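Local coordinates for phosphoribosylaminoimidazole carboxylase, ATPase subunit (PDB 3AX6), which probably catalyses the ATP-dependent conversion of 5-aminoimidazole ribonucleotide and bicarbonate to N5-carboxyaminoimidazole ribonucleotide in purine biosynthesis, at residues 218-223 and 251-256; 194-199 and 266-271; 181-184 and 190-193. All blocks are in the same frame, centred on the assembly; numbering follows the deposited sequence.

In the fold
From the N terminus, the chain first reaches contact 3, where 181-184 pairs with 190-193 and closes a short hairpin. The second hairpin strand, 190-198, runs on into contact 2, which closes a long loop when 266-271 packs against 194-199. Contact 1 lies wholly within that loop: the first turns of helix 218-235, residues 218-223, meet 251-256 at the start of edge strand 253-259. Contact 3 is complete before either of the others begins. All three reach one antiparallel sheet of the ATP-grasp region. Contacts 2 and 3 touch through Tyr268 and Tyr193, and contacts 1 and 2 through Ser221 and Val195. Contact 1 also leads to the bound ADP through Asn256.

Contact 1 of 3, residues 218-223 and 251-256. With ADP (adenosine-5'-diphosphate), chain E.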
ATOM      1  N   GLU A 218     -18.215 -23.662   6.494  1.00 21.79           N
ATOM      2  CA  GLU A 218     -18.701 -22.800   5.428  1.00 23.41           C
ATOM      3  C   GLU A 218     -20.167 -22.370   5.611  1.00 23.03           C
ATOM      4  O   GLU A 218     -20.552 -21.273   5.199  1.00 22.03           O
ATOM      5  CB  GLU A 218     -18.514 -23.501   4.080  1.00 27.76           C
ATOM      6  CG  GLU A 218     -19.107 -22.759   2.890  1.00 34.68           C
ATOM      7  CD  GLU A 218     -18.481 -21.387   2.664  1.00 39.27           C
ATOM      8  OE1 GLU A 218     -17.275 -21.322   2.333  1.00 42.43           O
ATOM      9  OE2 GLU A 218     -19.198 -20.373   2.818  1.00 40.91           O
ATOM     10  N   LYS A 219     -20.987 -23.214   6.231  1.00 21.08           N
ATOM     11  CA  LYS A 219     -22.385 -22.848   6.423  1.00 19.03           C
ATOM     12  C   LYS A 219     -22.476 -21.588   7.274  1.00 18.62           C
ATOM     13  O   LYS A 219     -23.302 -20.718   7.020  1.00 18.33           O
ATOM     14  CB  LYS A 219     -23.176 -23.991   7.086  1.00 19.12           C
ATOM     15  CG  LYS A 219     -22.857 -24.255   8.557  1.00 18.34           C
ATOM     16  CD  LYS A 219     -23.514 -25.541   9.034  1.00 17.83           C
ATOM     17  CE  LYS A 219     -23.084 -25.889  10.449  1.00 20.89           C
ATOM     18  NZ  LYS A 219     -23.545 -27.244  10.871  1.00 19.96           N
ATOM     19  N   TYR A 220     -21.618 -21.484   8.281  1.00 17.78           N
ATOM     20  CA  TYR A 220     -21.642 -20.312   9.147  1.00 19.15           C
ATOM     21  C   TYR A 220     -21.117 -19.073   8.429  1.00 19.04           C
ATOM     22  O   TYR A 220     -21.675 -17.991   8.580  1.00 20.19           O
ATOM     23  CB  TYR A 220     -20.848 -20.578  10.429  1.00 18.51           C
ATOM     24  CG  TYR A 220     -21.499 -21.610  11.332  1.00 19.69           C
ATOM     25  CD1 TYR A 220     -22.841 -21.487  11.715  1.00 18.84           C
ATOM     26  CD2 TYR A 220     -20.781 -22.712  11.795  1.00 19.90           C
ATOM     27  CE1 TYR A 220     -23.449 -22.444  12.537  1.00 15.36           C
ATOM     28  CE2 TYR A 220     -21.378 -23.669  12.616  1.00 18.00           C
ATOM     29  CZ  TYR A 220     -22.709 -23.529  12.980  1.00 16.82           C
ATOM     30  OH  TYR A 220     -23.293 -24.488  13.780  1.00 19.61           O
ATOM     31  N   SER A 221     -20.058 -19.241   7.641  1.00 19.12           N
ATOM     32  CA  SER A 221     -19.460 -18.143   6.879  1.00 20.33           C
ATOM     33  C   SER A 221     -20.486 -17.527   5.934  1.00 18.92           C
ATOM     34  O   SER A 221     -20.579 -16.306   5.807  1.00 16.08           O
ATOM     35  CB  SER A 221     -18.287 -18.656   6.041  1.00 21.64           C
ATOM     36  OG  SER A 221     -17.561 -19.643   6.742  1.00 28.22           O
ATOM     37  N   LYS A 222     -21.246 -18.388   5.264  1.00 19.14           N
ATOM     38  CA  LYS A 222     -22.264 -17.944   4.324  1.00 19.46           C
ATOM     39  C   LYS A 222     -23.330 -17.095   5.015  1.00 17.85           C
ATOM     40  O   LYS A 222     -23.706 -16.033   4.518  1.00 17.97           O
ATOM     41  CB  LYS A 222     -22.897 -19.156   3.638  1.00 23.21           C
ATOM     42  CG  LYS A 222     -23.983 -18.821   2.622  1.00 28.24           C
ATOM     43  CD  LYS A 222     -24.327 -20.041   1.772  1.00 32.32           C
ATOM     44  CE  LYS A 222     -25.501 -19.776   0.838  1.00 33.99           C
ATOM     45  NZ  LYS A 222     -26.760 -19.525   1.602  1.00 36.80           N
ATOM     46  N   ILE A 223     -23.808 -17.559   6.163  1.00 17.20           N
ATOM     47  CA  ILE A 223     -24.826 -16.832   6.917  1.00 16.90           C
ATOM     48  C   ILE A 223     -24.283 -15.530   7.518  1.00 15.32           C
ATOM     49  O   ILE A 223     -24.992 -14.528   7.570  1.00 14.29           O
ATOM     50  CB  ILE A 223     -25.407 -17.713   8.054  1.00 19.08           C
ATOM     51  CG1 ILE A 223     -26.272 -18.821   7.449  1.00 19.07           C
ATOM     52  CG2 ILE A 223     -26.213 -16.854   9.044  1.00 17.72           C
ATOM     53  CD1 ILE A 223     -26.865 -19.776   8.482  1.00 20.30           C
ATOM     54  N   GLY A 251     -25.133 -22.763  17.565  1.00 17.47           N
ATOM     55  CA  GLY A 251     -25.199 -22.517  16.131  1.00 16.92           C
ATOM     56  C   GLY A 251     -25.899 -21.291  15.571  1.00 16.92           C
ATOM     57  O   GLY A 251     -26.239 -21.277  14.393  1.00 16.83           O
ATOM     58  N   GLU A 252     -26.111 -20.261  16.383  1.00 17.87           N
ATOM     59  CA  GLU A 252     -26.780 -19.058  15.896  1.00 18.15           C
ATOM     60  C   GLU A 252     -25.754 -17.950  15.665  1.00 18.69           C
ATOM     61  O   GLU A 252     -24.747 -17.860  16.375  1.00 18.22           O
ATOM     62  CB  GLU A 252     -27.799 -18.543  16.919  1.00 20.52           C
ATOM     63  CG  GLU A 252     -28.627 -19.595  17.643  1.00 25.85           C
ATOM     64  CD  GLU A 252     -29.000 -19.157  19.063  1.00 29.58           C
ATOM     65  OE1 GLU A 252     -28.117 -19.169  19.961  1.00 27.72           O
ATOM     66  OE2 GLU A 252     -30.176 -18.786  19.276  1.00 32.58           O
ATOM     67  N   ILE A 253     -26.011 -17.104  14.676  1.00 17.05           N
ATOM     68  CA  ILE A 253     -25.120 -15.981  14.415  1.00 17.06           C
ATOM     69  C   ILE A 253     -25.886 -14.689  14.704  1.00 16.85           C
ATOM     70  O   ILE A 253     -26.876 -14.382  14.052  1.00 15.61           O
ATOM     71  CB  ILE A 253     -24.593 -16.014  12.980  1.00 15.66           C
ATOM     72  CG1 ILE A 253     -23.690 -17.246  12.823  1.00 12.31           C
ATOM     73  CG2 ILE A 253     -23.814 -14.728  12.670  1.00 15.23           C
ATOM     74  CD1 ILE A 253     -23.139 -17.438  11.452  1.00 14.15           C
ATOM     75  N   LEU A 254     -25.428 -13.963  15.723  1.00 17.02           N
ATOM     76  CA  LEU A 254     -26.055 -12.721  16.166  1.00 17.74           C
ATOM     77  C   LEU A 254     -25.124 -11.530  15.959  1.00 17.66           C
ATOM     78  O   LEU A 254     -23.914 -11.650  16.132  1.00 18.49           O
ATOM     79  CB  LEU A 254     -26.404 -12.829  17.660  1.00 16.10           C
ATOM     80  CG  LEU A 254     -27.481 -13.818  18.144  1.00 18.89           C
ATOM     81  CD1 LEU A 254     -27.321 -15.153  17.466  1.00 20.25           C
ATOM     82  CD2 LEU A 254     -27.392 -13.992  19.653  1.00 14.77           C
ATOM     83  N   VAL A 255     -25.673 -10.385  15.571  1.00 17.88           N
ATOM     84  CA  VAL A 255     -24.828  -9.211  15.402  1.00 18.77           C
ATOM     85  C   VAL A 255     -24.770  -8.419  16.713  1.00 18.84           C
ATOM     86  O   VAL A 255     -25.791  -8.048  17.300  1.00 19.38           O
ATOM     87  CB  VAL A 255     -25.305  -8.315  14.242  1.00 18.42           C
ATOM     88  CG1 VAL A 255     -26.796  -8.207  14.250  1.00 23.38           C
ATOM     89  CG2 VAL A 255     -24.673  -6.935  14.366  1.00 19.09           C
ATOM     90  N   ASN A 256     -23.550  -8.174  17.164  1.00 18.03           N
ATOM     91  CA  ASN A 256     -23.294  -7.469  18.411  1.00 18.96           C
ATOM     92  C   ASN A 256     -22.961  -5.991  18.248  1.00 19.44           C
ATOM     93  O   ASN A 256     -23.422  -5.159  19.030  1.00 20.44           O
ATOM     94  CB  ASN A 256     -22.150  -8.171  19.151  1.00 16.76           C
ATOM     95  CG  ASN A 256     -21.609  -7.358  20.308  1.00 16.13           C
ATOM     96  OD1 ASN A 256     -22.345  -6.989  21.215  1.00 16.93           O
ATOM     97  ND2 ASN A 256     -20.313  -7.084  20.284  1.00 14.45           N
TER
HETATM   98  PB  ADP E 381     -17.250  -3.128  23.695  1.00 48.46           P
HETATM   99  O1B ADP E 381     -16.891  -3.611  22.331  1.00 47.85           O
HETATM  100  O2B ADP E 381     -16.000  -3.394  24.692  1.00 48.72           O
HETATM  101  O3B ADP E 381     -17.595  -1.483  23.610  1.00 47.13           O
HETATM  102  PA  ADP E 381     -18.906  -5.366  23.677  1.00 38.43           P
HETATM  103  O1A ADP E 381     -20.330  -5.396  23.264  1.00 34.95           O
HETATM  104  O2A ADP E 381     -17.988  -5.737  22.392  1.00 39.65           O
HETATM  105  O3A ADP E 381     -18.586  -3.874  24.300  1.00 43.77           O
HETATM  106  O5' ADP E 381     -18.703  -6.445  24.880  1.00 37.43           O
HETATM  107  C5' ADP E 381     -17.332  -6.873  24.894  1.00 32.89           C
HETATM  108  C4' ADP E 381     -17.242  -8.384  25.138  1.00 30.37           C
HETATM  109  O4' ADP E 381     -18.235  -8.814  26.126  1.00 28.36           O
HETATM  110  C3' ADP E 381     -17.525  -9.181  23.853  1.00 29.61           C
HETATM  111  O3' ADP E 381     -16.347  -9.355  23.051  1.00 31.86           O
HETATM  112  C2' ADP E 381     -18.101 -10.490  24.390  1.00 27.74           C
HETATM  113  O2' ADP E 381     -17.069 -11.444  24.646  1.00 28.42           O
HETATM  114  C1' ADP E 381     -18.846 -10.060  25.669  1.00 24.62           C
HETATM  115  N9  ADP E 381     -20.297  -9.909  25.431  1.00 22.53           N
HETATM  116  C8  ADP E 381     -20.939  -8.847  24.840  1.00 20.97           C
HETATM  117  N7  ADP E 381     -22.220  -9.060  24.791  1.00 20.10           N
HETATM  118  C5  ADP E 381     -22.495 -10.260  25.343  1.00 20.54           C
HETATM  119  C6  ADP E 381     -23.677 -11.019  25.568  1.00 19.54           C
HETATM  120  N6  ADP E 381     -24.903 -10.531  25.180  1.00 18.90           N
HETATM  121  N1  ADP E 381     -23.576 -12.225  26.169  1.00 21.36           N
HETATM  122  C2  ADP E 381     -22.395 -12.720  26.554  1.00 22.25           C
HETATM  123  N3  ADP E 381     -21.261 -12.041  26.359  1.00 22.37           N
HETATM  124  C4  ADP E 381     -21.264 -10.825  25.765  1.00 21.35           C
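Ile253 sends the end of its side chain between Tyr220 and Ile223, which lie one turn apart on helix 218-235. Its CD1 sits 3.9 Å from Ile223 CG2 and 4.0 Å from Tyr220 CB. The same methyl comes to 3.3 Å from Tyr220 O, so it rests on the helix backbone as well as on side chains. CG1 of Ile253 is anti to the carbonyl carbon (chi1 -66°), and the extended chain beyond it carries CD1 to the helix.

The Tyr220 ring reaches further along the other segment. Gly251 O, in the turn before the strand, lies at the ring edge, near its plane, 3.5 Å from Tyr220 CE1. Tyr220 OH lies 3.6 Å from Gly251 CA. Gly251 has a positive phi of 72°, which favours glycine, and a CB there would come tight against the tyrosine hydroxyl. On one ring face the aliphatic chain of Lys219 lies over the centre, with CG 4.0 Å above the plane.

Further out, Leu247 of strand 239-248 touches Tyr220 and Ile253, and Met245 also packs on Ile253. This is the end of the ATP-grasp sheet where strand 253-259 forms the edge.

Three residues on from Ile253, Asn256 belongs to the ADP pocket. Its ND2 makes two weak hydrogen bonds, to O1A and O2A of the ADP alpha-phosphate, each 3.4 Å long. Glu169, Glu177, Val172, Lys138 and Glu170 supply further hydrogen bonds to the nucleotide.

Helix and strand thus meet by van der Waals contact, mostly apolar, with two carbonyl oxygens near carbon atoms. This packing sets the start of the strand against the helix. Because both Asn256 bonds are long and weak, most of the hold on ADP probably comes from its other partners.

Contact 2 of 3, residues 194-199 and 266-271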
ATOM      1  N   PRO A 194     -14.383 -11.419   3.264  1.00 11.88           N
ATOM      2  CA  PRO A 194     -14.493 -12.709   3.944  1.00 12.57           C
ATOM      3  C   PRO A 194     -14.813 -12.436   5.421  1.00 13.11           C
ATOM      4  O   PRO A 194     -14.581 -11.332   5.925  1.00 10.23           O
ATOM      5  CB  PRO A 194     -13.103 -13.314   3.762  1.00 13.10           C
ATOM      6  CG  PRO A 194     -12.641 -12.716   2.462  1.00 13.27           C
ATOM      7  CD  PRO A 194     -13.080 -11.285   2.587  1.00 11.16           C
ATOM      8  N   VAL A 195     -15.376 -13.421   6.107  1.00 13.27           N
ATOM      9  CA  VAL A 195     -15.659 -13.236   7.514  1.00 14.71           C
ATOM     10  C   VAL A 195     -14.357 -13.618   8.214  1.00 14.86           C
ATOM     11  O   VAL A 195     -13.680 -14.550   7.787  1.00 14.80           O
ATOM     12  CB  VAL A 195     -16.853 -14.126   7.990  1.00 14.39           C
ATOM     13  CG1 VAL A 195     -17.219 -15.130   6.932  1.00 12.93           C
ATOM     14  CG2 VAL A 195     -16.512 -14.822   9.292  1.00 14.06           C
ATOM     15  N   VAL A 196     -13.984 -12.878   9.255  1.00 14.14           N
ATOM     16  CA  VAL A 196     -12.753 -13.187   9.975  1.00 13.80           C
ATOM     17  C   VAL A 196     -13.023 -13.602  11.409  1.00 14.19           C
ATOM     18  O   VAL A 196     -14.103 -13.356  11.952  1.00 11.50           O
ATOM     19  CB  VAL A 196     -11.760 -12.005   9.958  1.00 13.83           C
ATOM     20  CG1 VAL A 196     -11.340 -11.718   8.529  1.00 14.93           C
ATOM     21  CG2 VAL A 196     -12.377 -10.781  10.602  1.00 14.59           C
ATOM     22  N   GLU A 197     -12.021 -14.232  12.011  1.00 14.59           N
ATOM     23  CA  GLU A 197     -12.117 -14.745  13.370  1.00 14.11           C
ATOM     24  C   GLU A 197     -11.265 -13.958  14.351  1.00 15.18           C
ATOM     25  O   GLU A 197     -10.091 -13.682  14.089  1.00 13.52           O
ATOM     26  CB  GLU A 197     -11.683 -16.218  13.372  1.00 14.21           C
ATOM     27  CG  GLU A 197     -11.744 -16.947  14.712  1.00 17.72           C
ATOM     28  CD  GLU A 197     -11.150 -18.362  14.645  1.00 19.38           C
ATOM     29  OE1 GLU A 197     -11.225 -19.010  13.578  1.00 22.26           O
ATOM     30  OE2 GLU A 197     -10.617 -18.840  15.665  1.00 21.11           O
HETATM   31  N   MSE A 198     -11.869 -13.588  15.477  1.00 16.54           N
HETATM   32  CA  MSE A 198     -11.154 -12.876  16.525  1.00 19.76           C
HETATM   33  C   MSE A 198     -10.506 -13.956  17.377  1.00 20.18           C
HETATM   34  O   MSE A 198     -11.192 -14.827  17.905  1.00 18.67           O
HETATM   35  CB  MSE A 198     -12.112 -12.065  17.403  1.00 23.53           C
HETATM   36  CG  MSE A 198     -12.966 -11.056  16.656  1.00 29.79           C
HETATM   37 SE   MSE A 198     -11.921  -9.862  15.566  1.00 36.57          SE
HETATM   38  CE  MSE A 198     -11.365  -8.613  16.928  1.00 34.56           C
ATOM     39  N   TYR A 199      -9.185 -13.913  17.497  1.00 20.93           N
ATOM     40  CA  TYR A 199      -8.466 -14.900  18.292  1.00 21.16           C
ATOM     41  C   TYR A 199      -8.096 -14.296  19.647  1.00 21.82           C
ATOM     42  O   TYR A 199      -8.393 -14.863  20.699  1.00 23.85           O
ATOM     43  CB  TYR A 199      -7.204 -15.335  17.554  1.00 21.31           C
ATOM     44  CG  TYR A 199      -6.437 -16.421  18.252  1.00 21.79           C
ATOM     45  CD1 TYR A 199      -6.780 -17.760  18.085  1.00 21.97           C
ATOM     46  CD2 TYR A 199      -5.367 -16.115  19.087  1.00 22.45           C
ATOM     47  CE1 TYR A 199      -6.076 -18.770  18.729  1.00 21.72           C
ATOM     48  CE2 TYR A 199      -4.656 -17.117  19.738  1.00 23.51           C
ATOM     49  CZ  TYR A 199      -5.016 -18.440  19.552  1.00 23.59           C
ATOM     50  OH  TYR A 199      -4.307 -19.433  20.184  1.00 27.48           O
ATOM     51  N   GLY A 266     -10.187  -5.296   9.975  1.00 16.42           N
ATOM     52  CA  GLY A 266     -10.117  -5.371   8.524  1.00 13.51           C
ATOM     53  C   GLY A 266      -8.755  -5.050   7.923  1.00 13.84           C
ATOM     54  O   GLY A 266      -8.615  -4.981   6.702  1.00 14.26           O
ATOM     55  N   HIS A 267      -7.739  -4.854   8.758  1.00 12.77           N
ATOM     56  CA  HIS A 267      -6.408  -4.536   8.233  1.00 11.67           C
ATOM     57  C   HIS A 267      -5.845  -5.672   7.385  1.00 11.46           C
ATOM     58  O   HIS A 267      -4.995  -5.457   6.521  1.00 12.49           O
ATOM     59  CB  HIS A 267      -5.423  -4.218   9.368  1.00 10.70           C
ATOM     60  CG  HIS A 267      -5.660  -2.891  10.017  1.00 13.29           C
ATOM     61  ND1 HIS A 267      -6.009  -1.766   9.301  1.00 15.71           N
ATOM     62  CD2 HIS A 267      -5.605  -2.509  11.317  1.00 13.95           C
ATOM     63  CE1 HIS A 267      -6.163  -0.750  10.132  1.00 15.11           C
ATOM     64  NE2 HIS A 267      -5.925  -1.174  11.360  1.00 11.92           N
ATOM     65  N   TYR A 268      -6.318  -6.884   7.628  1.00 10.46           N
ATOM     66  CA  TYR A 268      -5.839  -8.030   6.876  1.00  9.91           C
ATOM     67  C   TYR A 268      -6.047  -7.814   5.384  1.00 11.49           C
ATOM     68  O   TYR A 268      -5.230  -8.252   4.566  1.00 13.19           O
ATOM     69  CB  TYR A 268      -6.566  -9.300   7.331  1.00  8.09           C
ATOM     70  CG  TYR A 268      -7.962  -9.453   6.784  1.00  8.51           C
ATOM     71  CD1 TYR A 268      -8.183 -10.133   5.593  1.00  6.98           C
ATOM     72  CD2 TYR A 268      -9.068  -8.907   7.451  1.00  9.43           C
ATOM     73  CE1 TYR A 268      -9.466 -10.275   5.066  1.00  7.31           C
ATOM     74  CE2 TYR A 268     -10.363  -9.042   6.924  1.00  8.96           C
ATOM     75  CZ  TYR A 268     -10.547  -9.729   5.727  1.00  8.18           C
ATOM     76  OH  TYR A 268     -11.804  -9.864   5.167  1.00 12.79           O
ATOM     77  N   THR A 269      -7.133  -7.131   5.027  1.00 11.15           N
ATOM     78  CA  THR A 269      -7.447  -6.891   3.617  1.00 12.86           C
ATOM     79  C   THR A 269      -6.301  -6.225   2.844  1.00 13.79           C
ATOM     80  O   THR A 269      -6.148  -6.449   1.638  1.00 14.53           O
ATOM     81  CB  THR A 269      -8.731  -6.019   3.457  1.00 11.42           C
ATOM     82  OG1 THR A 269      -8.511  -4.723   4.028  1.00 10.52           O
ATOM     83  CG2 THR A 269      -9.926  -6.678   4.157  1.00 10.68           C
ATOM     84  N   ILE A 270      -5.498  -5.420   3.538  1.00 12.87           N
ATOM     85  CA  ILE A 270      -4.382  -4.710   2.909  1.00 15.80           C
ATOM     86  C   ILE A 270      -3.349  -5.673   2.346  1.00 17.90           C
ATOM     87  O   ILE A 270      -2.766  -5.424   1.288  1.00 19.90           O
ATOM     88  CB  ILE A 270      -3.670  -3.779   3.917  1.00 14.35           C
ATOM     89  CG1 ILE A 270      -4.635  -2.694   4.393  1.00 15.05           C
ATOM     90  CG2 ILE A 270      -2.438  -3.147   3.278  1.00 13.90           C
ATOM     91  CD1 ILE A 270      -4.124  -1.895   5.576  1.00 11.45           C
ATOM     92  N   GLU A 271      -3.150  -6.784   3.050  1.00 19.27           N
ATOM     93  CA  GLU A 271      -2.167  -7.781   2.651  1.00 18.93           C
ATOM     94  C   GLU A 271      -2.723  -9.008   1.936  1.00 16.73           C
ATOM     95  O   GLU A 271      -2.004  -9.636   1.169  1.00 15.13           O
ATOM     96  CB  GLU A 271      -1.401  -8.295   3.876  1.00 22.47           C
ATOM     97  CG  GLU A 271      -1.012  -7.264   4.928  1.00 27.78           C
ATOM     98  CD  GLU A 271       0.019  -6.265   4.440  1.00 31.28           C
ATOM     99  OE1 GLU A 271       0.827  -6.614   3.547  1.00 33.12           O
ATOM    100  OE2 GLU A 271       0.027  -5.129   4.966  1.00 33.00           O
TER
HETATM  101  O   HOH W   1     -13.763  -9.053   6.699  1.00  8.25           O
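Val196 points a methyl at one face of the Tyr268 ring, joining the ATP-grasp sheet to the short helix 268-272. The methyl is CG1, which stands 3.3 Å from Tyr268 CE2 and 3.5 Å from Tyr268 CZ. It is anti to the carbonyl carbon of Val196 (chi1 -63°), and this turns it to the ring. Thr269 CG2 lies over the opposite face, offset toward the rim, so the ring is held between two methyls. Pro194 comes to a different part of the tyrosine: its CD lies at the ring edge, near the plane, 3.2 Å from Tyr268 OH. A water in the ring plane is hydrogen-bonded to Tyr268 OH and donates to Pro194 O, bridging the two segments. Ala212 of the neighbouring strand touches both Val196 and Tyr268. A leucine in place of Tyr268 would probably leave the Val196 methyl without its aromatic face and the bridging water without its hydroxyl partner. Beside the tyrosine, Gly266 O accepts from both Thr269 N and Thr269 OG1, fixing the turn into the helix. Thr269 OG1 is also hydrogen-bonded to Gln277 N.

Contact 3 of 3, residues 181-184 and 190-193; sequences MVAR and IACY
An antiparallel beta hairpin brings Met181, modelled as selenomethionine, opposite Tyr193 and continues through three beta bridges to Arg184 and Ile190. Ala183 and Ala191 form the hydrogen-bonded pair. Ala183 N donates to Ala191 O at 2.9 Å, in the carbonyl plane, and Ala191 N donates to Ala183 O at 2.9 Å, tilted 18° from the Ala183 carbonyl plane. Tyr193 N donates to Met181 O at 3.0 Å, nearly in line with the carbonyl (169°). Val182 with Cys192 and Arg184 with Ile190 are non-hydrogen-bonded pairs. Here CA-H...O contacts fill in, as from Val182 CA to Ala191 O at 3.4 Å.

The hairpin lies inside the ATP-grasp sheet, with strand 239-248 on the far side of 174-184. Helix 218-235 covers the face bearing Val182, Arg184 and Ile190. Helix 277-285 packs against the two alanines on the other.

Tyr193 has CG anti to its carbonyl carbon (chi1 -80°), which lays the ring beside Met181. Its CD2 is 3.6 Å from Met181 CB, and Met181 O lies at the ring edge, in plane. The phenol OH is hydrogen-bonded to Thr275 O. The extended Arg184 chain crosses Ile190, with CG 4.1 Å from Ile190 CG2, and its NH1 is hydrogen-bonded to Gly237 O.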
HETATM    1  N   MSE A 181     -16.205  -7.082   6.970  1.00 13.26           N
HETATM    2  CA  MSE A 181     -16.280  -5.748   6.401  1.00 13.18           C
HETATM    3  C   MSE A 181     -17.226  -5.819   5.208  1.00 12.47           C
HETATM    4  O   MSE A 181     -17.169  -6.762   4.422  1.00 12.15           O
HETATM    5  CB  MSE A 181     -14.907  -5.284   5.891  1.00 12.79           C
HETATM    6  CG  MSE A 181     -13.772  -5.326   6.909  1.00 15.26           C
HETATM    7 SE   MSE A 181     -14.105  -4.270   8.479  1.00 17.27          SE
HETATM    8  CE  MSE A 181     -14.281  -2.526   7.668  1.00 14.81           C
ATOM      9  N   VAL A 182     -18.098  -4.830   5.075  1.00 12.36           N
ATOM     10  CA  VAL A 182     -19.006  -4.775   3.940  1.00 11.21           C
ATOM     11  C   VAL A 182     -19.162  -3.307   3.501  1.00 12.39           C
ATOM     12  O   VAL A 182     -19.448  -2.412   4.301  1.00 10.99           O
ATOM     13  CB  VAL A 182     -20.371  -5.452   4.271  1.00 12.19           C
ATOM     14  CG1 VAL A 182     -20.820  -5.087   5.656  1.00 16.05           C
ATOM     15  CG2 VAL A 182     -21.417  -5.046   3.249  1.00 13.54           C
ATOM     16  N   ALA A 183     -18.918  -3.054   2.222  1.00 10.77           N
ATOM     17  CA  ALA A 183     -19.015  -1.700   1.704  1.00 12.43           C
ATOM     18  C   ALA A 183     -20.225  -1.573   0.801  1.00 13.02           C
ATOM     19  O   ALA A 183     -20.640  -2.543   0.155  1.00 12.81           O
ATOM     20  CB  ALA A 183     -17.755  -1.348   0.934  1.00 10.55           C
ATOM     21  N   ARG A 184     -20.788  -0.372   0.756  1.00 13.32           N
ATOM     22  CA  ARG A 184     -21.952  -0.116  -0.073  1.00 14.55           C
ATOM     23  C   ARG A 184     -21.903   1.294  -0.656  1.00 15.52           C
ATOM     24  O   ARG A 184     -21.487   2.243   0.017  1.00 15.61           O
ATOM     25  CB  ARG A 184     -23.235  -0.306   0.754  1.00 12.35           C
ATOM     26  CG  ARG A 184     -24.530  -0.065  -0.011  1.00 13.77           C
ATOM     27  CD  ARG A 184     -25.748  -0.396   0.857  1.00 16.16           C
ATOM     28  NE  ARG A 184     -27.031  -0.151   0.188  1.00 15.41           N
ATOM     29  CZ  ARG A 184     -27.521   1.058  -0.091  1.00 15.09           C
ATOM     30  NH1 ARG A 184     -26.843   2.155   0.235  1.00 11.49           N
ATOM     31  NH2 ARG A 184     -28.700   1.171  -0.683  1.00 12.12           N
ATOM     32  N   ILE A 190     -23.119  -3.527  -3.458  1.00 16.88           N
ATOM     33  CA  ILE A 190     -22.530  -4.021  -2.208  1.00 17.26           C
ATOM     34  C   ILE A 190     -21.288  -4.863  -2.492  1.00 15.25           C
ATOM     35  O   ILE A 190     -21.188  -5.512  -3.527  1.00 15.64           O
ATOM     36  CB  ILE A 190     -23.519  -4.901  -1.371  1.00 20.38           C
ATOM     37  CG1 ILE A 190     -23.994  -6.088  -2.208  1.00 24.34           C
ATOM     38  CG2 ILE A 190     -24.705  -4.074  -0.891  1.00 19.87           C
ATOM     39  CD1 ILE A 190     -24.969  -7.026  -1.493  1.00 26.36           C
ATOM     40  N   ALA A 191     -20.342  -4.834  -1.562  1.00 14.26           N
ATOM     41  CA  ALA A 191     -19.100  -5.588  -1.675  1.00 12.18           C
ATOM     42  C   ALA A 191     -18.847  -6.215  -0.309  1.00 11.44           C
ATOM     43  O   ALA A 191     -18.633  -5.511   0.672  1.00 11.27           O
ATOM     44  CB  ALA A 191     -17.953  -4.651  -2.047  1.00 13.07           C
ATOM     45  N   CYS A 192     -18.876  -7.537  -0.236  1.00 10.56           N
ATOM     46  CA  CYS A 192     -18.678  -8.194   1.045  1.00 10.77           C
ATOM     47  C   CYS A 192     -17.337  -8.911   1.123  1.00  9.97           C
ATOM     48  O   CYS A 192     -16.932  -9.611   0.199  1.00  8.76           O
ATOM     49  CB  CYS A 192     -19.825  -9.178   1.312  1.00  9.58           C
ATOM     50  SG  CYS A 192     -19.884  -9.799   3.016  1.00 17.16           S
ATOM     51  N   TYR A 193     -16.658  -8.728   2.249  1.00  9.16           N
ATOM     52  CA  TYR A 193     -15.356  -9.337   2.480  1.00  9.25           C
ATOM     53  C   TYR A 193     -15.487 -10.674   3.171  1.00  9.56           C
ATOM     54  O   TYR A 193     -16.570 -11.065   3.587  1.00  8.96           O
ATOM     55  CB  TYR A 193     -14.489  -8.402   3.331  1.00  6.76           C
ATOM     56  CG  TYR A 193     -13.867  -7.284   2.522  1.00  9.66           C
ATOM     57  CD1 TYR A 193     -12.677  -7.476   1.822  1.00  8.81           C
ATOM     58  CD2 TYR A 193     -14.493  -6.044   2.420  1.00  9.08           C
ATOM     59  CE1 TYR A 193     -12.129  -6.455   1.044  1.00 10.88           C
ATOM     60  CE2 TYR A 193     -13.959  -5.027   1.647  1.00 10.89           C
ATOM     61  CZ  TYR A 193     -12.780  -5.234   0.962  1.00 10.43           C
ATOM     62  OH  TYR A 193     -12.267  -4.215   0.197  1.00 11.10           O
TER